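Local atomic coordinates of metazoan TIR-STING fusion (Crassostrea gigas, PDB entry 6WT6), a protein that joins a TIR domain to a STING-type ligand-binding domain in a single chain and probably assembles as a dimer. Residues A[179-193]-A[309-323]. Residues are numbered along the deposited sequence; the frame is centred on the assembly and turned at random.
Sequences FAWGYYYGYLKIILP and FYLTLKRILDTDPEC
I316 divides its branches between two aromatic rings of helix 179-193. I316 CD1 stands over one face of W181, 3.6 Å from the five-membered-ring centroid and 17° off its normal; I316 CG2 sits over the middle of Y184, 3.5 Å from the ring centroid and 8° off the normal, so both are CH-pi contacts. K189 CB covers the opposite face of Y184, sandwiching the ring and probably limiting its rotation.

Apolar packing continues along both helices. A180 is a knob in the hole formed by F309, T312, L313 and I316, with A180 CB 3.8 Å from T312 CG2. The edge of F309 faces A180 N, L313 CD2 meets Y183 at its edge, and L188 and L192 close on L317, whose CD2 lies 3.9 Å from L188 CD1.

Beyond helix 309-319 the contact turns polar. Y184 OH donates to D320 OD2 at 2.4 Å, a doubtfully short length. K189 NZ forms salt bridges, both 2.6 Å, with D320 OD2 on its syn side and E322 OE2 on its anti side. D320 OD1 accepts from E322 N in an Asx turn.

The axes of 179-193 and 309-319 approach to 8.9 Å and cross at -40°. The contact joins helices 176-204 and 299-319 of the STING ligand-binding domain beside strand 327-332, which receives L313 and L317; W181 also packs on M289 of the second subunit, consistent with dimeric STING-type domains.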
loop_
_atom_site.group_PDB
_atom_site.type_symbol
_atom_site.label_atom_id
_atom_site.label_comp_id
_atom_site.label_asym_id
_atom_site.label_seq_id
_atom_site.Cartn_x
_atom_site.Cartn_y
_atom_site.Cartn_z
ATOM N N PHE A 179 -0.722 -1.120 -3.510
ATOM C CA PHE A 179 -1.287 -1.103 -4.855
ATOM C C PHE A 179 -0.551 -2.073 -5.771
ATOM O O PHE A 179 -1.174 -2.905 -6.440
ATOM C CB PHE A 179 -1.239 0.316 -5.439
ATOM C CG PHE A 179 -2.302 1.246 -4.903
ATOM C CD1 PHE A 179 -3.285 0.790 -4.042
ATOM C CD2 PHE A 179 -2.322 2.580 -5.281
ATOM C CE1 PHE A 179 -4.257 1.653 -3.556
ATOM C CE2 PHE A 179 -3.297 3.444 -4.801
ATOM C CZ PHE A 179 -4.262 2.979 -3.937
ATOM N N ALA A 180 0.784 -1.983 -5.806
ATOM C CA ALA A 180 1.566 -2.744 -6.778
ATOM C C ALA A 180 1.499 -4.245 -6.508
ATOM O O ALA A 180 1.218 -5.034 -7.417
ATOM C CB ALA A 180 3.019 -2.263 -6.776
ATOM N N TRP A 181 1.766 -4.664 -5.270
ATOM C CA TRP A 181 1.718 -6.093 -4.961
ATOM C C TRP A 181 0.304 -6.646 -5.108
ATOM O O TRP A 181 0.120 -7.774 -5.580
ATOM C CB TRP A 181 2.254 -6.356 -3.553
ATOM C CG TRP A 181 3.749 -6.259 -3.456
ATOM C CD1 TRP A 181 4.471 -5.256 -2.878
ATOM C CD2 TRP A 181 4.705 -7.202 -3.959
ATOM N NE1 TRP A 181 5.816 -5.517 -2.985
ATOM C CE2 TRP A 181 5.987 -6.704 -3.645
ATOM C CE3 TRP A 181 4.601 -8.418 -4.642
ATOM C CZ2 TRP A 181 7.156 -7.379 -3.991
ATOM C CZ3 TRP A 181 5.765 -9.087 -4.985
ATOM C CH2 TRP A 181 7.025 -8.567 -4.657
ATOM N N GLY A 182 -0.708 -5.861 -4.728
ATOM C CA GLY A 182 -2.083 -6.306 -4.904
ATOM C C GLY A 182 -2.485 -6.420 -6.364
ATOM O O GLY A 182 -3.237 -7.322 -6.743
ATOM N N TYR A 183 -1.997 -5.505 -7.202
ATOM C CA TYR A 183 -2.288 -5.567 -8.632
ATOM C C TYR A 183 -1.516 -6.701 -9.293
ATOM O O TYR A 183 -2.034 -7.362 -10.202
ATOM C CB TYR A 183 -1.963 -4.214 -9.274
ATOM C CG TYR A 183 -2.325 -4.050 -10.739
ATOM C CD1 TYR A 183 -3.583 -4.400 -11.219
ATOM C CD2 TYR A 183 -1.421 -3.484 -11.630
ATOM C CE1 TYR A 183 -3.915 -4.221 -12.557
ATOM C CE2 TYR A 183 -1.741 -3.300 -12.961
ATOM C CZ TYR A 183 -2.982 -3.667 -13.421
ATOM O OH TYR A 183 -3.275 -3.476 -14.751
ATOM N N TYR A 184 -0.292 -6.951 -8.832
ATOM C CA TYR A 184 0.523 -8.066 -9.297
ATOM C C TYR A 184 -0.138 -9.406 -8.981
ATOM O O TYR A 184 -0.640 -10.077 -9.888
ATOM C CB TYR A 184 1.915 -7.986 -8.668
ATOM C CG TYR A 184 2.860 -9.102 -9.043
ATOM C CD1 TYR A 184 3.346 -9.225 -10.337
ATOM C CD2 TYR A 184 3.287 -10.019 -8.094
ATOM C CE1 TYR A 184 4.220 -10.238 -10.679
ATOM C CE2 TYR A 184 4.164 -11.038 -8.426
ATOM C CZ TYR A 184 4.625 -11.143 -9.716
ATOM O OH TYR A 184 5.495 -12.153 -10.047
ATOM N N TYR A 185 -0.163 -9.797 -7.701
ATOM C CA TYR A 185 -0.653 -11.130 -7.344
ATOM C C TYR A 185 -2.146 -11.299 -7.570
ATOM O O TYR A 185 -2.604 -12.433 -7.742
ATOM C CB TYR A 185 -0.323 -11.465 -5.882
ATOM C CG TYR A 185 1.071 -12.002 -5.688
ATOM C CD1 TYR A 185 1.430 -13.250 -6.185
ATOM C CD2 TYR A 185 2.031 -11.259 -5.022
ATOM C CE1 TYR A 185 2.712 -13.743 -6.018
ATOM C CE2 TYR A 185 3.308 -11.745 -4.848
ATOM C CZ TYR A 185 3.640 -12.983 -5.349
ATOM O OH TYR A 185 4.912 -13.452 -5.175
ATOM N N GLY A 186 -2.913 -10.213 -7.564
ATOM C CA GLY A 186 -4.337 -10.343 -7.788
ATOM C C GLY A 186 -4.757 -10.395 -9.236
ATOM O O GLY A 186 -5.916 -10.713 -9.515
ATOM N N TYR A 187 -3.848 -10.117 -10.170
ATOM C CA TYR A 187 -4.246 -9.954 -11.565
ATOM C C TYR A 187 -3.100 -10.199 -12.541
ATOM O O TYR A 187 -3.146 -11.151 -13.327
ATOM C CB TYR A 187 -4.825 -8.545 -11.778
ATOM C CG TYR A 187 -5.321 -8.275 -13.181
ATOM C CD1 TYR A 187 -6.395 -8.984 -13.708
ATOM C CD2 TYR A 187 -4.731 -7.302 -13.974
ATOM C CE1 TYR A 187 -6.858 -8.738 -14.996
ATOM C CE2 TYR A 187 -5.193 -7.044 -15.262
ATOM C CZ TYR A 187 -6.251 -7.767 -15.765
ATOM O OH TYR A 187 -6.711 -7.522 -17.040
ATOM N N LEU A 188 -2.078 -9.333 -12.512
ATOM C CA LEU A 188 -1.024 -9.400 -13.521
ATOM C C LEU A 188 -0.305 -10.745 -13.485
ATOM O O LEU A 188 -0.101 -11.377 -14.527
ATOM C CB LEU A 188 -0.040 -8.241 -13.335
ATOM C CG LEU A 188 -0.545 -6.832 -13.701
ATOM C CD1 LEU A 188 0.591 -5.806 -13.690
ATOM C CD2 LEU A 188 -1.247 -6.836 -15.050
ATOM N N LYS A 189 0.062 -11.213 -12.288
ATOM C CA LYS A 189 0.741 -12.500 -12.148
ATOM C C LYS A 189 -0.100 -13.651 -12.690
ATOM O O LYS A 189 0.457 -14.674 -13.109
ATOM C CB LYS A 189 1.102 -12.743 -10.678
ATOM C CG LYS A 189 1.842 -14.045 -10.381
ATOM C CD LYS A 189 3.153 -14.154 -11.151
ATOM C CE LYS A 189 3.960 -15.358 -10.692
ATOM N NZ LYS A 189 5.231 -15.522 -11.448
ATOM N N ILE A 190 -1.423 -13.492 -12.727
ATOM C CA ILE A 190 -2.301 -14.559 -13.197
ATOM C C ILE A 190 -2.381 -14.576 -14.722
ATOM O O ILE A 190 -2.280 -15.637 -15.350
ATOM C CB ILE A 190 -3.697 -14.408 -12.568
ATOM C CG1 ILE A 190 -3.589 -14.374 -11.045
ATOM C CG2 ILE A 190 -4.613 -15.535 -13.023
ATOM C CD1 ILE A 190 -4.870 -13.946 -10.349
ATOM N N ILE A 191 -2.543 -13.405 -15.347
ATOM C CA ILE A 191 -2.886 -13.350 -16.764
ATOM C C ILE A 191 -1.666 -13.145 -17.660
ATOM O O ILE A 191 -1.622 -13.674 -18.777
ATOM C CB ILE A 191 -3.951 -12.263 -17.016
ATOM C CG1 ILE A 191 -3.458 -10.887 -16.570
ATOM C CG2 ILE A 191 -5.248 -12.609 -16.288
ATOM C CD1 ILE A 191 -3.233 -9.930 -17.710
ATOM N N LEU A 192 -0.664 -12.400 -17.186
ATOM C CA LEU A 192 0.472 -12.058 -18.046
ATOM C C LEU A 192 1.316 -13.250 -18.501
ATOM O O LEU A 192 1.716 -13.263 -19.680
ATOM C CB LEU A 192 1.374 -11.025 -17.355
ATOM C CG LEU A 192 0.907 -9.566 -17.214
ATOM C CD1 LEU A 192 2.074 -8.661 -16.820
ATOM C CD2 LEU A 192 0.228 -9.046 -18.483
ATOM N N PRO A 193 1.645 -14.248 -17.654
ATOM C CA PRO A 193 2.627 -15.270 -18.073
ATOM C C PRO A 193 2.346 -15.937 -19.410
ATOM O O PRO A 193 3.293 -16.195 -20.162
ATOM C CB PRO A 193 2.578 -16.282 -16.920
ATOM C CG PRO A 193 2.249 -15.460 -15.742
ATOM C CD PRO A 193 1.281 -14.418 -16.234
ATOM N N PHE A 309 4.094 4.187 -7.150
ATOM C CA PHE A 309 3.376 3.003 -7.607
ATOM C C PHE A 309 3.913 2.529 -8.951
ATOM O O PHE A 309 4.181 1.336 -9.144
ATOM C CB PHE A 309 1.878 3.298 -7.703
ATOM C CG PHE A 309 1.118 2.304 -8.551
ATOM C CD1 PHE A 309 0.889 1.007 -8.096
ATOM C CD2 PHE A 309 0.637 2.661 -9.798
ATOM C CE1 PHE A 309 0.188 0.097 -8.873
ATOM C CE2 PHE A 309 -0.060 1.754 -10.579
ATOM C CZ PHE A 309 -0.284 0.467 -10.116
ATOM N N TYR A 310 4.072 3.462 -9.891
ATOM C CA TYR A 310 4.581 3.135 -11.218
ATOM C C TYR A 310 5.954 2.484 -11.136
ATOM O O TYR A 310 6.221 1.480 -11.806
ATOM C CB TYR A 310 4.619 4.417 -12.058
ATOM C CG TYR A 310 5.156 4.280 -13.462
ATOM C CD1 TYR A 310 4.515 3.484 -14.400
ATOM C CD2 TYR A 310 6.282 4.984 -13.860
ATOM C CE1 TYR A 310 5.001 3.374 -15.686
ATOM C CE2 TYR A 310 6.773 4.880 -15.142
ATOM C CZ TYR A 310 6.128 4.076 -16.051
ATOM O OH TYR A 310 6.617 3.969 -17.331
ATOM N N LEU A 311 6.830 3.026 -10.291
ATOM C CA LEU A 311 8.169 2.474 -10.136
ATOM C C LEU A 311 8.140 1.107 -9.455
ATOM O O LEU A 311 8.873 0.193 -9.854
ATOM C CB LEU A 311 9.026 3.458 -9.344
ATOM C CG LEU A 311 10.444 3.064 -8.944
ATOM C CD1 LEU A 311 11.240 2.630 -10.163
ATOM C CD2 LEU A 311 11.115 4.240 -8.248
ATOM N N THR A 312 7.306 0.949 -8.424
ATOM C CA THR A 312 7.273 -0.316 -7.698
ATOM C C THR A 312 6.703 -1.434 -8.564
ATOM O O THR A 312 7.206 -2.564 -8.540
ATOM C CB THR A 312 6.457 -0.169 -6.414
ATOM O OG1 THR A 312 6.973 0.919 -5.639
ATOM C CG2 THR A 312 6.537 -1.448 -5.592
ATOM N N LEU A 313 5.655 -1.137 -9.334
ATOM C CA LEU A 313 5.098 -2.139 -10.235
ATOM C C LEU A 313 6.133 -2.584 -11.263
ATOM O O LEU A 313 6.217 -3.773 -11.595
ATOM C CB LEU A 313 3.848 -1.584 -10.922
ATOM C CG LEU A 313 3.041 -2.541 -11.804
ATOM C CD1 LEU A 313 2.547 -3.753 -11.011
ATOM C CD2 LEU A 313 1.871 -1.816 -12.456
ATOM N N LYS A 314 6.947 -1.651 -11.760
ATOM C CA LYS A 314 7.934 -2.017 -12.770
ATOM C C LYS A 314 9.081 -2.829 -12.178
ATOM O O LYS A 314 9.661 -3.669 -12.873
ATOM C CB LYS A 314 8.457 -0.763 -13.467
ATOM C CG LYS A 314 7.403 -0.078 -14.317
ATOM C CD LYS A 314 7.836 1.312 -14.750
ATOM C CE LYS A 314 8.663 1.269 -16.023
ATOM N NZ LYS A 314 10.116 1.354 -15.749
ATOM N N ARG A 315 9.425 -2.599 -10.907
ATOM C CA ARG A 315 10.442 -3.425 -10.266
ATOM C C ARG A 315 9.960 -4.863 -10.119
ATOM O O ARG A 315 10.725 -5.810 -10.340
ATOM C CB ARG A 315 10.811 -2.855 -8.896
ATOM C CG ARG A 315 11.330 -1.431 -8.910
ATOM C CD ARG A 315 12.588 -1.312 -8.076
ATOM N NE ARG A 315 12.909 0.072 -7.743
ATOM C CZ ARG A 315 12.679 0.620 -6.555
ATOM N NH1 ARG A 315 12.131 -0.103 -5.588
ATOM N NH2 ARG A 315 13.003 1.886 -6.330
ATOM N N ILE A 316 8.692 -5.045 -9.746
ATOM C CA ILE A 316 8.152 -6.386 -9.553
ATOM C C ILE A 316 8.049 -7.118 -10.884
ATOM O O ILE A 316 8.448 -8.283 -11.000
ATOM C CB ILE A 316 6.790 -6.307 -8.844
ATOM C CG1 ILE A 316 6.940 -5.651 -7.471
ATOM C CG2 ILE A 316 6.168 -7.688 -8.724
ATOM C CD1 ILE A 316 5.624 -5.300 -6.834
ATOM N N LEU A 317 7.512 -6.448 -11.907
ATOM C CA LEU A 317 7.321 -7.097 -13.200
ATOM C C LEU A 317 8.653 -7.482 -13.833
ATOM O O LEU A 317 8.798 -8.596 -14.354
ATOM C CB LEU A 317 6.521 -6.187 -14.137
ATOM C CG LEU A 317 5.057 -5.914 -13.765
ATOM C CD1 LEU A 317 4.446 -4.854 -14.674
ATOM C CD2 LEU A 317 4.222 -7.187 -13.805
ATOM N N ASP A 318 9.642 -6.583 -13.796
ATOM C CA ASP A 318 10.937 -6.896 -14.392
ATOM C C ASP A 318 11.728 -7.904 -13.572
ATOM O O ASP A 318 12.648 -8.532 -14.105
ATOM C CB ASP A 318 11.758 -5.622 -14.590
ATOM C CG ASP A 318 11.236 -4.772 -15.724
ATOM O OD1 ASP A 318 10.516 -5.317 -16.586
ATOM O OD2 ASP A 318 11.543 -3.562 -15.759
ATOM N N THR A 319 11.395 -8.071 -12.293
ATOM C CA THR A 319 12.009 -9.123 -11.491
ATOM C C THR A 319 11.491 -10.501 -11.890
ATOM O O THR A 319 12.234 -11.488 -11.824
ATOM C CB THR A 319 11.748 -8.846 -10.005
ATOM O OG1 THR A 319 12.674 -7.860 -9.534
ATOM C CG2 THR A 319 11.872 -10.113 -9.160
ATOM N N ASP A 320 10.236 -10.580 -12.332
ATOM C CA ASP A 320 9.603 -11.850 -12.657
ATOM C C ASP A 320 9.834 -12.163 -14.130
ATOM O O ASP A 320 9.301 -11.449 -14.991
ATOM C CB ASP A 320 8.115 -11.788 -12.341
ATOM C CG ASP A 320 7.420 -13.118 -12.495
ATOM O OD1 ASP A 320 8.033 -14.066 -13.027
ATOM O OD2 ASP A 320 6.249 -13.216 -12.076
ATOM N N PRO A 321 10.593 -13.208 -14.467
ATOM C CA PRO A 321 10.942 -13.433 -15.882
ATOM C C PRO A 321 9.762 -13.809 -16.763
ATOM O O PRO A 321 9.803 -13.541 -17.971
ATOM C CB PRO A 321 11.978 -14.566 -15.811
ATOM C CG PRO A 321 12.519 -14.496 -14.406
ATOM C CD PRO A 321 11.345 -14.096 -13.565
ATOM N N GLU A 322 8.717 -14.421 -16.214
ATOM C CA GLU A 322 7.546 -14.785 -17.000
ATOM C C GLU A 322 6.518 -13.660 -17.090
ATOM O O GLU A 322 5.494 -13.834 -17.760
ATOM C CB GLU A 322 6.885 -16.052 -16.424
ATOM C CG GLU A 322 6.352 -15.917 -15.004
ATOM C CD GLU A 322 5.491 -17.100 -14.582
ATOM O OE1 GLU A 322 5.457 -18.111 -15.313
ATOM O OE2 GLU A 322 4.842 -17.017 -13.518
ATOM N N CYS A 323 6.761 -12.518 -16.446
ATOM C CA CYS A 323 5.875 -11.363 -16.540
ATOM C C CYS A 323 6.505 -10.155 -17.213
ATOM O O CYS A 323 5.778 -9.355 -17.808
ATOM C CB CYS A 323 5.378 -10.934 -15.149
ATOM S SG CYS A 323 4.050 -11.954 -14.470
#